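PDB 6NP5: aminoglycoside N(3)-acetyltransferase from Enterobacter cloacae, which catalyses transfer of an acetyl group from acetyl-CoA to the 3-amino group of 2-deoxystreptamine antibiotics, and so probably confers resistance to gentamicin, kanamycin and related aminoglycosides. Local coordinates for residues M24-L29 and A166-H171; S65-T70 and R183-S188; L170-A175 and D253-G258. All coordinates share one frame; numbering follows the deposited sequence. Where two conformers were deposited one is given.

Contact 1 of 3, residues M24-L29 and A166-H171; sequences MPHVSL and AVTALH. With 9CS ((1R,2S,3S,4R,6S)-4,6-diamino-3-[(3-amino-3-deoxy-alpha-D-glucopyranosyl)oxy]-2-hydroxycyclohexyl 2,6-diamino-2,6-dideoxy-alpha-D-glucopyranoside), chain B.
The imidazole of H26 lies flat over the backbone carbonyl oxygen of A166, which sits 3.1 Å from the ring plane and over its centre. Neither ring nitrogen is hydrogen-bonded to that oxygen, because a ring nitrogen bonds in the ring plane, and this oxygen lies over the face. T168 comes at the ring obliquely, its OG1 3.3 Å from H26 CE1. T168 has chi1 -53°, which sets OG1 beside its own backbone N, toward the histidine. The ring's polar edge is served by water instead: one in-plane molecule is 2.8 Å from H26 NE2 and accepts from A169 N at 2.9 Å, tying the strand to the turn without a direct bond. Two residues earlier on the strand, M24 reaches across fully extended, with CG anti to its backbone N (chi1 178°), and its CE ends 4.0 Å from T168 CB.

V167 to L170 form a type I turn, with V167 also at the centre of an inverse gamma turn. This bend leads into the helix that carries H171, whose NE2 accepts a hydrogen bond of 2.9 Å from N2 of the bound aminoglycoside, in the plane of the ring. H26, T168 and H171 are also acetyl-CoA-binding residues, consistent with a place where the aminoglycoside and acetyl-CoA sites adjoin. Strand 22-27 runs in the mixed sheet between strands 55-59 and 156-160, bonded to 156-160 through the backbones of M24 and H26, and of S28 just past its end, while helix 222-233 packs against L170 and H171.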
loop_
_atom_site.group_PDB
_atom_site.type_symbol
_atom_site.label_atom_id
_atom_site.label_comp_id
_atom_site.label_asym_id
_atom_site.label_seq_id
_atom_site.Cartn_x
_atom_site.Cartn_y
_atom_site.Cartn_z
ATOM N N MET A 24 4.243 2.136 7.251
ATOM C CA MET A 24 3.709 1.375 6.139
ATOM C C MET A 24 4.844 0.588 5.502
ATOM O O MET A 24 5.754 1.202 4.916
ATOM C CB MET A 24 3.115 2.318 5.105
ATOM C CG MET A 24 2.578 1.580 3.894
ATOM S SD MET A 24 1.531 2.642 2.885
ATOM C CE MET A 24 0.744 1.403 1.830
ATOM N N PRO A 25 4.860 -0.740 5.605
ATOM C CA PRO A 25 5.973 -1.540 5.086
ATOM C C PRO A 25 5.740 -1.974 3.648
ATOM O O PRO A 25 4.617 -2.273 3.231
ATOM C CB PRO A 25 5.978 -2.761 6.019
ATOM C CG PRO A 25 4.575 -2.935 6.362
ATOM C CD PRO A 25 3.939 -1.569 6.427
ATOM N N HIS A 26 6.851 -2.085 2.923
ATOM C CA HIS A 26 6.928 -2.722 1.622
ATOM C C HIS A 26 8.083 -3.686 1.741
ATOM O O HIS A 26 9.206 -3.244 1.977
ATOM C CB HIS A 26 7.210 -1.704 0.518
ATOM C CG HIS A 26 6.138 -0.674 0.368
ATOM N ND1 HIS A 26 4.855 -0.999 -0.007
ATOM C CD2 HIS A 26 6.142 0.661 0.595
ATOM C CE1 HIS A 26 4.112 0.100 -0.015
ATOM N NE2 HIS A 26 4.872 1.121 0.331
ATOM N N VAL A 27 7.816 -4.995 1.637
ATOM C CA VAL A 27 8.795 -6.019 1.978
ATOM C C VAL A 27 9.055 -6.967 0.817
ATOM O O VAL A 27 8.114 -7.533 0.241
ATOM C CB VAL A 27 8.296 -6.816 3.200
ATOM C CG1 VAL A 27 9.313 -7.921 3.557
ATOM C CG2 VAL A 27 7.949 -5.871 4.352
ATOM N N SER A 28 10.335 -7.217 0.549
ATOM C CA SER A 28 10.771 -8.360 -0.262
ATOM C C SER A 28 11.252 -9.452 0.694
ATOM O O SER A 28 12.363 -9.374 1.236
ATOM C CB SER A 28 11.894 -7.988 -1.221
ATOM O OG SER A 28 12.447 -9.166 -1.793
ATOM N N LEU A 29 10.422 -10.479 0.898
ATOM C CA LEU A 29 10.827 -11.563 1.794
ATOM C C LEU A 29 12.041 -12.324 1.273
ATOM O O LEU A 29 12.837 -12.833 2.072
ATOM C CB LEU A 29 9.653 -12.495 2.079
ATOM C CG LEU A 29 8.607 -11.913 3.030
ATOM C CD1 LEU A 29 7.360 -12.768 3.006
ATOM C CD2 LEU A 29 9.137 -11.778 4.434
ATOM N N ALA A 166 7.810 0.478 -5.494
ATOM C CA ALA A 166 6.891 -0.127 -4.530
ATOM C C ALA A 166 6.109 0.878 -3.692
ATOM O O ALA A 166 5.230 0.453 -2.947
ATOM C CB ALA A 166 7.664 -1.043 -3.571
ATOM N N VAL A 167 6.412 2.167 -3.785
ATOM C CA VAL A 167 5.903 3.178 -2.865
ATOM C C VAL A 167 4.465 3.588 -3.169
ATOM O O VAL A 167 4.207 4.608 -3.823
ATOM C CB VAL A 167 6.871 4.377 -2.789
ATOM C CG1 VAL A 167 6.397 5.358 -1.734
ATOM C CG2 VAL A 167 8.298 3.936 -2.480
ATOM N N THR A 168 3.530 2.795 -2.642
ATOM C CA THR A 168 2.107 2.994 -2.888
ATOM C C THR A 168 1.645 4.395 -2.553
ATOM O O THR A 168 0.776 4.938 -3.240
ATOM C CB THR A 168 1.322 1.985 -2.046
ATOM O OG1 THR A 168 1.826 0.675 -2.304
ATOM C CG2 THR A 168 -0.151 2.027 -2.394
ATOM N N ALA A 169 2.195 5.004 -1.502
ATOM C CA ALA A 169 1.718 6.312 -1.092
ATOM C C ALA A 169 1.890 7.347 -2.184
ATOM O O ALA A 169 1.159 8.343 -2.195
ATOM C CB ALA A 169 2.439 6.782 0.162
ATOM N N LEU A 170 2.825 7.141 -3.106
ATOM C CA LEU A 170 2.999 8.104 -4.196
ATOM C C LEU A 170 1.818 8.131 -5.153
ATOM O O LEU A 170 1.678 9.107 -5.911
ATOM C CB LEU A 170 4.326 7.899 -4.922
ATOM C CG LEU A 170 5.504 8.576 -4.208
ATOM C CD1 LEU A 170 6.804 8.059 -4.757
ATOM C CD2 LEU A 170 5.407 10.068 -4.370
ATOM N N HIS A 171 0.928 7.132 -5.118
ATOM C CA HIS A 171 -0.305 7.241 -5.898
ATOM C C HIS A 171 -1.193 8.372 -5.394
ATOM O O HIS A 171 -2.004 8.888 -6.173
ATOM C CB HIS A 171 -1.038 5.903 -5.932
ATOM C CG HIS A 171 -0.292 4.821 -6.655
ATOM N ND1 HIS A 171 0.109 4.928 -7.966
ATOM C CD2 HIS A 171 0.084 3.589 -6.265
ATOM C CE1 HIS A 171 0.733 3.831 -8.335
ATOM N NE2 HIS A 171 0.722 2.995 -7.321
HETATM C C1 9CS B . 2.594 -2.802 -10.582
HETATM C C2 9CS B . 3.953 -3.379 -10.218
HETATM C C3 9CS B . 4.963 -2.318 -9.996
HETATM C C4 9CS B . 5.106 -1.449 -11.214
HETATM C C5 9CS B . 3.730 -0.957 -11.694
HETATM C C6 9CS B . 3.814 -0.309 -13.048
HETATM C C7 9CS B . -1.673 -1.104 -8.121
HETATM C C8 9CS B . -1.652 -1.829 -9.467
HETATM C C9 9CS B . -0.272 -2.447 -9.724
HETATM C C10 9CS B . 0.865 -1.410 -9.621
HETATM C C11 9CS B . 0.761 -0.567 -8.344
HETATM C C12 9CS B . -0.634 0.018 -8.131
HETATM C C13 9CS B . -3.762 -2.699 -10.181
HETATM C C14 9CS B . -4.865 -3.481 -9.479
HETATM C C15 9CS B . -4.549 -4.949 -9.452
HETATM C C16 9CS B . -4.348 -5.426 -10.850
HETATM C C17 9CS B . -3.240 -4.638 -11.543
HETATM C C18 9CS B . -2.962 -5.067 -12.939
HETATM N N1 9CS B . 2.481 0.107 -13.462
HETATM N N2 9CS B . 1.764 0.504 -8.419
HETATM N N3 9CS B . -3.001 -0.553 -7.860
HETATM N N4 9CS B . -5.657 -5.728 -8.792
HETATM O O5 9CS B . 2.793 -2.063 -11.839
HETATM O O7 9CS B . 6.238 -2.962 -9.662
HETATM O O8 9CS B . 5.915 -0.287 -10.983
HETATM O O9 9CS B . 2.175 -1.962 -9.564
HETATM O O10 9CS B . -0.272 -3.010 -11.023
HETATM O O11 9CS B . -2.594 -2.880 -9.441
HETATM O O12 9CS B . -3.592 -3.196 -11.538
HETATM O O13 9CS B . -4.939 -2.975 -8.165
HETATM O O14 9CS B . -3.962 -6.812 -10.873
HETATM O O15 9CS B . -4.101 -4.990 -13.710
HETATM N N6 9CS B . 3.773 -4.209 -8.980
HETATM O O HOH W 1 3.749 3.624 0.548
#

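Contact 2 of 3, residues S65-T70 and R183-S188. With 9CS ((1R,2S,3S,4R,6S)-4,6-diamino-3-[(3-amino-3-deoxy-alpha-D-glucopyranosyl)oxy]-2-hydroxycyclohexyl 2,6-diamino-2,6-dideoxy-alpha-D-glucopyranoside), chain B.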
loop_
_atom_site.group_PDB
_atom_site.type_symbol
_atom_site.label_atom_id
_atom_site.label_comp_id
_atom_site.label_asym_id
_atom_site.label_seq_id
_atom_site.Cartn_x
_atom_site.Cartn_y
_atom_site.Cartn_z
ATOM N N SER A 65 -9.476 -9.935 -6.670
ATOM C CA SER A 65 -10.070 -8.717 -7.197
ATOM C C SER A 65 -10.384 -8.863 -8.691
ATOM O O SER A 65 -9.491 -9.201 -9.477
ATOM C CB SER A 65 -9.119 -7.542 -7.041
ATOM O OG SER A 65 -9.721 -6.422 -7.653
ATOM N N PRO A 66 -11.614 -8.595 -9.120
ATOM C CA PRO A 66 -11.972 -8.717 -10.542
ATOM C C PRO A 66 -11.626 -7.464 -11.353
ATOM O O PRO A 66 -12.402 -6.989 -12.183
ATOM C CB PRO A 66 -13.475 -8.979 -10.477
ATOM C CG PRO A 66 -13.905 -8.138 -9.303
ATOM C CD PRO A 66 -12.797 -8.284 -8.295
ATOM N N TYR A 67 -10.432 -6.927 -11.111
ATOM C CA TYR A 67 -9.982 -5.699 -11.761
ATOM C C TYR A 67 -9.883 -5.881 -13.264
ATOM O O TYR A 67 -10.572 -5.204 -14.029
ATOM C CB TYR A 67 -8.644 -5.291 -11.147
ATOM C CG TYR A 67 -8.130 -3.954 -11.630
ATOM C CD1 TYR A 67 -8.472 -2.781 -10.965
ATOM C CD2 TYR A 67 -7.284 -3.857 -12.719
ATOM C CE1 TYR A 67 -8.010 -1.556 -11.372
ATOM C CE2 TYR A 67 -6.822 -2.624 -13.143
ATOM C CZ TYR A 67 -7.196 -1.470 -12.466
ATOM O OH TYR A 67 -6.736 -0.216 -12.842
ATOM N N GLU A 68 -9.037 -6.812 -13.712
ATOM C CA GLU A 68 -8.840 -6.989 -15.149
ATOM C C GLU A 68 -10.112 -7.466 -15.831
ATOM O O GLU A 68 -10.362 -7.129 -16.996
ATOM C CB GLU A 68 -7.720 -8.001 -15.398
ATOM C CG GLU A 68 -6.303 -7.502 -15.057
ATOM C CD GLU A 68 -5.866 -7.844 -13.638
ATOM O OE1 GLU A 68 -6.732 -8.152 -12.810
ATOM O OE2 GLU A 68 -4.663 -7.827 -13.349
ATOM N N GLN A 69 -10.925 -8.242 -15.117
ATOM C CA GLN A 69 -12.145 -8.801 -15.675
ATOM C C GLN A 69 -13.234 -7.755 -15.854
ATOM O O GLN A 69 -14.179 -7.993 -16.602
ATOM C CB GLN A 69 -12.665 -9.913 -14.741
ATOM C CG GLN A 69 -11.721 -11.105 -14.627
ATOM C CD GLN A 69 -10.651 -10.957 -13.533
ATOM O OE1 GLN A 69 -10.379 -9.866 -13.024
ATOM N NE2 GLN A 69 -10.033 -12.072 -13.183
ATOM N N THR A 70 -13.153 -6.624 -15.162
ATOM C CA THR A 70 -14.175 -5.594 -15.273
ATOM C C THR A 70 -13.637 -4.288 -15.828
ATOM O O THR A 70 -14.427 -3.376 -16.092
ATOM C CB THR A 70 -14.863 -5.310 -13.941
ATOM O OG1 THR A 70 -13.930 -4.706 -13.056
ATOM C CG2 THR A 70 -15.459 -6.575 -13.302
ATOM N N ARG A 183 -4.813 10.041 -16.645
ATOM C CA ARG A 183 -5.534 8.837 -17.015
ATOM C C ARG A 183 -6.463 8.373 -15.904
ATOM O O ARG A 183 -6.105 8.388 -14.710
ATOM C CB ARG A 183 -4.542 7.711 -17.324
ATOM C CG ARG A 183 -3.746 7.940 -18.583
ATOM C CD ARG A 183 -2.573 6.983 -18.679
ATOM N NE ARG A 183 -2.961 5.584 -18.663
ATOM C CZ ARG A 183 -3.037 4.810 -19.735
ATOM N NH1 ARG A 183 -2.804 5.310 -20.928
ATOM N NH2 ARG A 183 -3.361 3.534 -19.617
ATOM N N ARG A 184 -7.637 7.913 -16.300
ATOM C CA ARG A 184 -8.587 7.306 -15.396
ATOM C C ARG A 184 -8.960 5.936 -15.932
ATOM O O ARG A 184 -8.781 5.632 -17.117
ATOM C CB ARG A 184 -9.829 8.196 -15.221
ATOM C CG ARG A 184 -9.464 9.514 -14.593
ATOM C CD ARG A 184 -10.646 10.422 -14.325
ATOM N NE ARG A 184 -11.640 9.856 -13.419
ATOM C CZ ARG A 184 -11.531 9.835 -12.092
ATOM N NH1 ARG A 184 -10.443 10.320 -11.501
ATOM N NH2 ARG A 184 -12.496 9.322 -11.363
ATOM N N VAL A 185 -9.446 5.102 -15.034
ATOM C CA VAL A 185 -9.936 3.768 -15.353
ATOM C C VAL A 185 -11.323 3.608 -14.755
ATOM O O VAL A 185 -11.669 4.255 -13.757
ATOM C CB VAL A 185 -9.010 2.661 -14.777
ATOM C CG1 VAL A 185 -7.688 2.621 -15.487
ATOM C CG2 VAL A 185 -8.801 2.813 -13.267
ATOM N N THR A 186 -12.100 2.707 -15.359
ATOM C CA THR A 186 -13.401 2.307 -14.854
ATOM C C THR A 186 -13.367 0.814 -14.577
ATOM O O THR A 186 -12.865 0.042 -15.394
ATOM C CB THR A 186 -14.504 2.651 -15.863
ATOM O OG1 THR A 186 -14.583 4.068 -15.993
ATOM C CG2 THR A 186 -15.851 2.120 -15.380
ATOM N N TYR A 187 -13.865 0.408 -13.413
ATOM C CA TYR A 187 -13.895 -1.003 -13.053
ATOM C C TYR A 187 -15.023 -1.205 -12.061
ATOM O O TYR A 187 -15.643 -0.244 -11.585
ATOM C CB TYR A 187 -12.548 -1.510 -12.525
ATOM C CG TYR A 187 -11.976 -0.746 -11.358
ATOM C CD1 TYR A 187 -12.393 -0.996 -10.058
ATOM C CD2 TYR A 187 -11.021 0.233 -11.558
ATOM C CE1 TYR A 187 -11.854 -0.301 -8.982
ATOM C CE2 TYR A 187 -10.466 0.925 -10.491
ATOM C CZ TYR A 187 -10.887 0.656 -9.223
ATOM O OH TYR A 187 -10.357 1.331 -8.143
ATOM N N SER A 188 -15.320 -2.470 -11.784
ATOM C CA SER A 188 -16.443 -2.814 -10.932
ATOM C C SER A 188 -15.982 -3.787 -9.860
ATOM O O SER A 188 -15.210 -4.718 -10.134
ATOM C CB SER A 188 -17.562 -3.490 -11.712
ATOM O OG SER A 188 -18.067 -2.644 -12.735
HETATM C C1 9CS B . 2.594 -2.802 -10.582
HETATM C C2 9CS B . 3.953 -3.379 -10.218
HETATM C C3 9CS B . 4.963 -2.318 -9.996
HETATM C C4 9CS B . 5.106 -1.449 -11.214
HETATM C C5 9CS B . 3.730 -0.957 -11.694
HETATM C C6 9CS B . 3.814 -0.309 -13.048
HETATM C C7 9CS B . -1.673 -1.104 -8.121
HETATM C C8 9CS B . -1.652 -1.829 -9.467
HETATM C C9 9CS B . -0.272 -2.447 -9.724
HETATM C C10 9CS B . 0.865 -1.410 -9.621
HETATM C C11 9CS B . 0.761 -0.567 -8.344
HETATM C C12 9CS B . -0.634 0.018 -8.131
HETATM C C13 9CS B . -3.762 -2.699 -10.181
HETATM C C14 9CS B . -4.865 -3.481 -9.479
HETATM C C15 9CS B . -4.549 -4.949 -9.452
HETATM C C16 9CS B . -4.348 -5.426 -10.850
HETATM C C17 9CS B . -3.240 -4.638 -11.543
HETATM C C18 9CS B . -2.962 -5.067 -12.939
HETATM N N1 9CS B . 2.481 0.107 -13.462
HETATM N N2 9CS B . 1.764 0.504 -8.419
HETATM N N3 9CS B . -3.001 -0.553 -7.860
HETATM N N4 9CS B . -5.657 -5.728 -8.792
HETATM O O5 9CS B . 2.793 -2.063 -11.839
HETATM O O7 9CS B . 6.238 -2.962 -9.662
HETATM O O8 9CS B . 5.915 -0.287 -10.983
HETATM O O9 9CS B . 2.175 -1.962 -9.564
HETATM O O10 9CS B . -0.272 -3.010 -11.023
HETATM O O11 9CS B . -2.594 -2.880 -9.441
HETATM O O12 9CS B . -3.592 -3.196 -11.538
HETATM O O13 9CS B . -4.939 -2.975 -8.165
HETATM O O14 9CS B . -3.962 -6.812 -10.873
HETATM O O15 9CS B . -4.101 -4.990 -13.710
HETATM N N6 9CS B . 3.773 -4.209 -8.980
HETATM O O HOH W 2 -16.521 -2.311 -14.938
#
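Y67 and Y187 meet ring against ring at an oblique angle, centroids 5.0 Å apart and planes 46° from each other. The closest approach is Y67 CE1 to Y187 CD2 at 3.5 Å, with the Y67 rim passing over one face of the Y187 ring. Two different first torsions bring them together. Y67 has CG anti to its backbone N (chi1 -174°), which carries the ring out from the short helix and across the strand; Y187 holds CG between its backbone N and carbonyl carbon, which turns the ring back toward V185. There V185 CG2 lies at the edge of the Y187 ring and also touches Y67 OH, at 3.7 Å.

Helix 67-70 is a single short turn laid against strand 184-193, half of a two-stranded antiparallel hairpin with strand 196-205, and the helix side of the pair borders the aminoglycoside pocket, through Y67 and E68. The drug's terminal sugar covers one face of Y67, with its C14 over the ring centre. In the conformer given, E68 is bent at chi2 and its OE2 accepts from ligand O14 at 2.8 Å and, weakly, from O15.

At the far end of the helix T70 takes over. Its OG1 also sits between backbone N and carbonyl carbon, facing the strand, and accepts a nearly straight bond from S188 N (2.9 Å, 171°). The same hydroxyl is 2.9 Å from P66 O, back within the turn. One water donates to T70 O and accepts from S188 OG, whose other partner is T201 on strand 196-205. P66 rests its CG against S188 O, 3.8 Å away.

Contact 3 of 3, residues L170-A175 and D253-G258. With 9CS ((1R,2S,3S,4R,6S)-4,6-diamino-3-[(3-amino-3-deoxy-alpha-D-glucopyranosyl)oxy]-2-hydroxycyclohexyl 2,6-diamino-2,6-dideoxy-alpha-D-glucopyranoside), chain B.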
loop_
_atom_site.group_PDB
_atom_site.type_symbol
_atom_site.label_atom_id
_atom_site.label_comp_id
_atom_site.label_asym_id
_atom_site.label_seq_id
_atom_site.Cartn_x
_atom_site.Cartn_y
_atom_site.Cartn_z
ATOM N N LEU A 170 2.825 7.141 -3.106
ATOM C CA LEU A 170 2.999 8.104 -4.196
ATOM C C LEU A 170 1.818 8.131 -5.153
ATOM O O LEU A 170 1.678 9.107 -5.911
ATOM C CB LEU A 170 4.326 7.899 -4.922
ATOM C CG LEU A 170 5.504 8.576 -4.208
ATOM C CD1 LEU A 170 6.804 8.059 -4.757
ATOM C CD2 LEU A 170 5.407 10.068 -4.370
ATOM N N HIS A 171 0.928 7.132 -5.118
ATOM C CA HIS A 171 -0.305 7.241 -5.898
ATOM C C HIS A 171 -1.193 8.372 -5.394
ATOM O O HIS A 171 -2.004 8.888 -6.173
ATOM C CB HIS A 171 -1.038 5.903 -5.932
ATOM C CG HIS A 171 -0.292 4.821 -6.655
ATOM N ND1 HIS A 171 0.109 4.928 -7.966
ATOM C CD2 HIS A 171 0.084 3.589 -6.265
ATOM C CE1 HIS A 171 0.733 3.831 -8.335
ATOM N NE2 HIS A 171 0.722 2.995 -7.321
ATOM N N TYR A 172 -1.013 8.826 -4.146
ATOM C CA TYR A 172 -1.707 10.013 -3.667
ATOM C C TYR A 172 -1.217 11.244 -4.433
ATOM O O TYR A 172 -2.010 12.112 -4.806
ATOM C CB TYR A 172 -1.463 10.182 -2.160
ATOM C CG TYR A 172 -2.167 11.395 -1.590
ATOM C CD1 TYR A 172 -1.606 12.677 -1.710
ATOM C CD2 TYR A 172 -3.411 11.295 -0.948
ATOM C CE1 TYR A 172 -2.248 13.778 -1.240
ATOM C CE2 TYR A 172 -4.063 12.404 -0.462
ATOM C CZ TYR A 172 -3.485 13.657 -0.619
ATOM O OH TYR A 172 -4.163 14.745 -0.132
ATOM N N ALA A 173 0.102 11.355 -4.640
ATOM C CA ALA A 173 0.629 12.482 -5.400
ATOM C C ALA A 173 0.034 12.507 -6.793
ATOM O O ALA A 173 -0.312 13.585 -7.306
ATOM C CB ALA A 173 2.147 12.388 -5.480
ATOM N N GLU A 174 -0.093 11.330 -7.426
ATOM C CA GLU A 174 -0.711 11.275 -8.746
ATOM C C GLU A 174 -2.145 11.759 -8.682
ATOM O O GLU A 174 -2.595 12.485 -9.573
ATOM C CB GLU A 174 -0.642 9.854 -9.298
ATOM C CG GLU A 174 0.736 9.364 -9.556
ATOM C CD GLU A 174 0.777 7.984 -10.111
ATOM O OE1 GLU A 174 1.636 7.723 -10.966
ATOM O OE2 GLU A 174 -0.023 7.139 -9.682
ATOM N N ALA A 175 -2.889 11.350 -7.655
ATOM C CA ALA A 175 -4.294 11.720 -7.553
ATOM C C ALA A 175 -4.476 13.224 -7.471
ATOM O O ALA A 175 -5.391 13.763 -8.091
ATOM C CB ALA A 175 -4.920 11.054 -6.331
ATOM N N ASP A 253 6.868 13.870 3.221
ATOM C CA ASP A 253 7.916 14.542 2.460
ATOM C C ASP A 253 8.025 13.956 1.061
ATOM O O ASP A 253 8.111 14.703 0.085
ATOM C CB ASP A 253 9.252 14.428 3.196
ATOM C CG ASP A 253 10.294 15.364 2.622
ATOM O OD1 ASP A 253 10.052 16.575 2.640
ATOM O OD2 ASP A 253 11.330 14.887 2.158
ATOM N N ILE A 254 8.009 12.625 0.927
ATOM C CA ILE A 254 8.137 12.058 -0.418
ATOM C C ILE A 254 6.906 12.385 -1.260
ATOM O O ILE A 254 7.025 12.631 -2.463
ATOM C CB ILE A 254 8.491 10.557 -0.399
ATOM C CG1 ILE A 254 8.965 10.105 -1.777
ATOM C CG2 ILE A 254 7.303 9.725 0.062
ATOM C CD1 ILE A 254 9.525 8.701 -1.842
ATOM N N VAL A 255 5.717 12.403 -0.651
ATOM C CA VAL A 255 4.516 12.709 -1.424
ATOM C C VAL A 255 4.511 14.159 -1.858
ATOM O O VAL A 255 4.180 14.469 -3.011
ATOM C CB VAL A 255 3.263 12.289 -0.644
ATOM C CG1 VAL A 255 1.986 12.850 -1.283
ATOM C CG2 VAL A 255 3.225 10.784 -0.581
ATOM N N SER A 256 4.895 15.078 -0.969
ATOM C CA SER A 256 5.012 16.480 -1.371
ATOM C C SER A 256 6.021 16.640 -2.497
ATOM O O SER A 256 5.764 17.348 -3.487
ATOM C CB SER A 256 5.399 17.355 -0.178
ATOM O OG SER A 256 4.367 17.364 0.783
ATOM N N PHE A 257 7.159 15.954 -2.390
ATOM C CA PHE A 257 8.148 15.970 -3.461
ATOM C C PHE A 257 7.538 15.459 -4.755
ATOM O O PHE A 257 7.763 16.036 -5.835
ATOM C CB PHE A 257 9.345 15.113 -3.048
ATOM C CG PHE A 257 10.407 14.970 -4.103
ATOM C CD1 PHE A 257 10.335 13.951 -5.039
ATOM C CD2 PHE A 257 11.500 15.828 -4.144
ATOM C CE1 PHE A 257 11.291 13.797 -6.007
ATOM C CE2 PHE A 257 12.469 15.677 -5.127
ATOM C CZ PHE A 257 12.364 14.655 -6.046
ATOM N N GLY A 258 6.748 14.395 -4.676
ATOM C CA GLY A 258 6.147 13.848 -5.880
ATOM C C GLY A 258 5.133 14.757 -6.538
ATOM O O GLY A 258 5.071 14.823 -7.775
HETATM C C1 9CS B . 2.594 -2.802 -10.582
HETATM C C2 9CS B . 3.953 -3.379 -10.218
HETATM C C3 9CS B . 4.963 -2.318 -9.996
HETATM C C4 9CS B . 5.106 -1.449 -11.214
HETATM C C5 9CS B . 3.730 -0.957 -11.694
HETATM C C6 9CS B . 3.814 -0.309 -13.048
HETATM C C7 9CS B . -1.673 -1.104 -8.121
HETATM C C8 9CS B . -1.652 -1.829 -9.467
HETATM C C9 9CS B . -0.272 -2.447 -9.724
HETATM C C10 9CS B . 0.865 -1.410 -9.621
HETATM C C11 9CS B . 0.761 -0.567 -8.344
HETATM C C12 9CS B . -0.634 0.018 -8.131
HETATM C C13 9CS B . -3.762 -2.699 -10.181
HETATM C C14 9CS B . -4.865 -3.481 -9.479
HETATM C C15 9CS B . -4.549 -4.949 -9.452
HETATM C C16 9CS B . -4.348 -5.426 -10.850
HETATM C C17 9CS B . -3.240 -4.638 -11.543
HETATM C C18 9CS B . -2.962 -5.067 -12.939
HETATM N N1 9CS B . 2.481 0.107 -13.462
HETATM N N2 9CS B . 1.764 0.504 -8.419
HETATM N N3 9CS B . -3.001 -0.553 -7.860
HETATM N N4 9CS B . -5.657 -5.728 -8.792
HETATM O O5 9CS B . 2.793 -2.063 -11.839
HETATM O O7 9CS B . 6.238 -2.962 -9.662
HETATM O O8 9CS B . 5.915 -0.287 -10.983
HETATM O O9 9CS B . 2.175 -1.962 -9.564
HETATM O O10 9CS B . -0.272 -3.010 -11.023
HETATM O O11 9CS B . -2.594 -2.880 -9.441
HETATM O O12 9CS B . -3.592 -3.196 -11.538
HETATM O O13 9CS B . -4.939 -2.975 -8.165
HETATM O O14 9CS B . -3.962 -6.812 -10.873
HETATM O O15 9CS B . -4.101 -4.990 -13.710
HETATM N N6 9CS B . 3.773 -4.209 -8.980
#
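Y172 meets V255 obliquely: its CD1 is 3.6 Å from V255 CG1, the two side chains crossing at about a right angle. With CG anti to the backbone N (chi1 -180°), the tyrosine is carried out beside V255 of helix 251-265, and also against I147, A148 and L151 of helix 146-152. The other flat group, the imidazole of H171, turns away from this interface. Besides the drug amine at one edge it has E174 at another: ND1 donates to E174 OE2 over 2.8 Å at 170°, the oxygen in the ring plane but the proton arriving from above the carboxylate plane. That bond fixes the ring's rotation.

No hydrogen bond crosses between the helices; methyl groups pack on one another and on backbone. L170 CD2 lies 3.6 Å from I254 O and against the CA atoms of V255 and G258, while its CD1 meets I254 CD1. A173 CB comes 3.8 Å from V255 O and also touches the backbone of G258, which has no side chain to hold the helices apart.

The axes approach to 8.3 Å and cross at -34°, a close helix-helix packing built on small residues, A173 and G258. It seats the histidine-bearing helix 170-176 of this acetyltransferase on the C-terminal helix 251-265, with the substrate-binding side turned to the pocket.

In the fold
All three contacts are buried, but contact 1 lies nearest the middle of the chain, about 6 Å from its centre, against 13 Å for contact 3 and 18 Å for contact 2. Contacts 1 and 3 share helix 170-176, with L170 and H171 in both, and they touch where A169 O meets V255 CG2. Contact 2 stands apart, its nearest atoms about 9 Å from contact 1, yet the same aminoglycoside reaches all three. The chemistry follows the place: water and a carbonyl under a ring beside the central sheet, methyl-on-backbone helix packing without hydrogen bonds across it in contact 3, and aromatic rings with a side-chain-to-backbone bond where contact 2 meets the drug's far sugar.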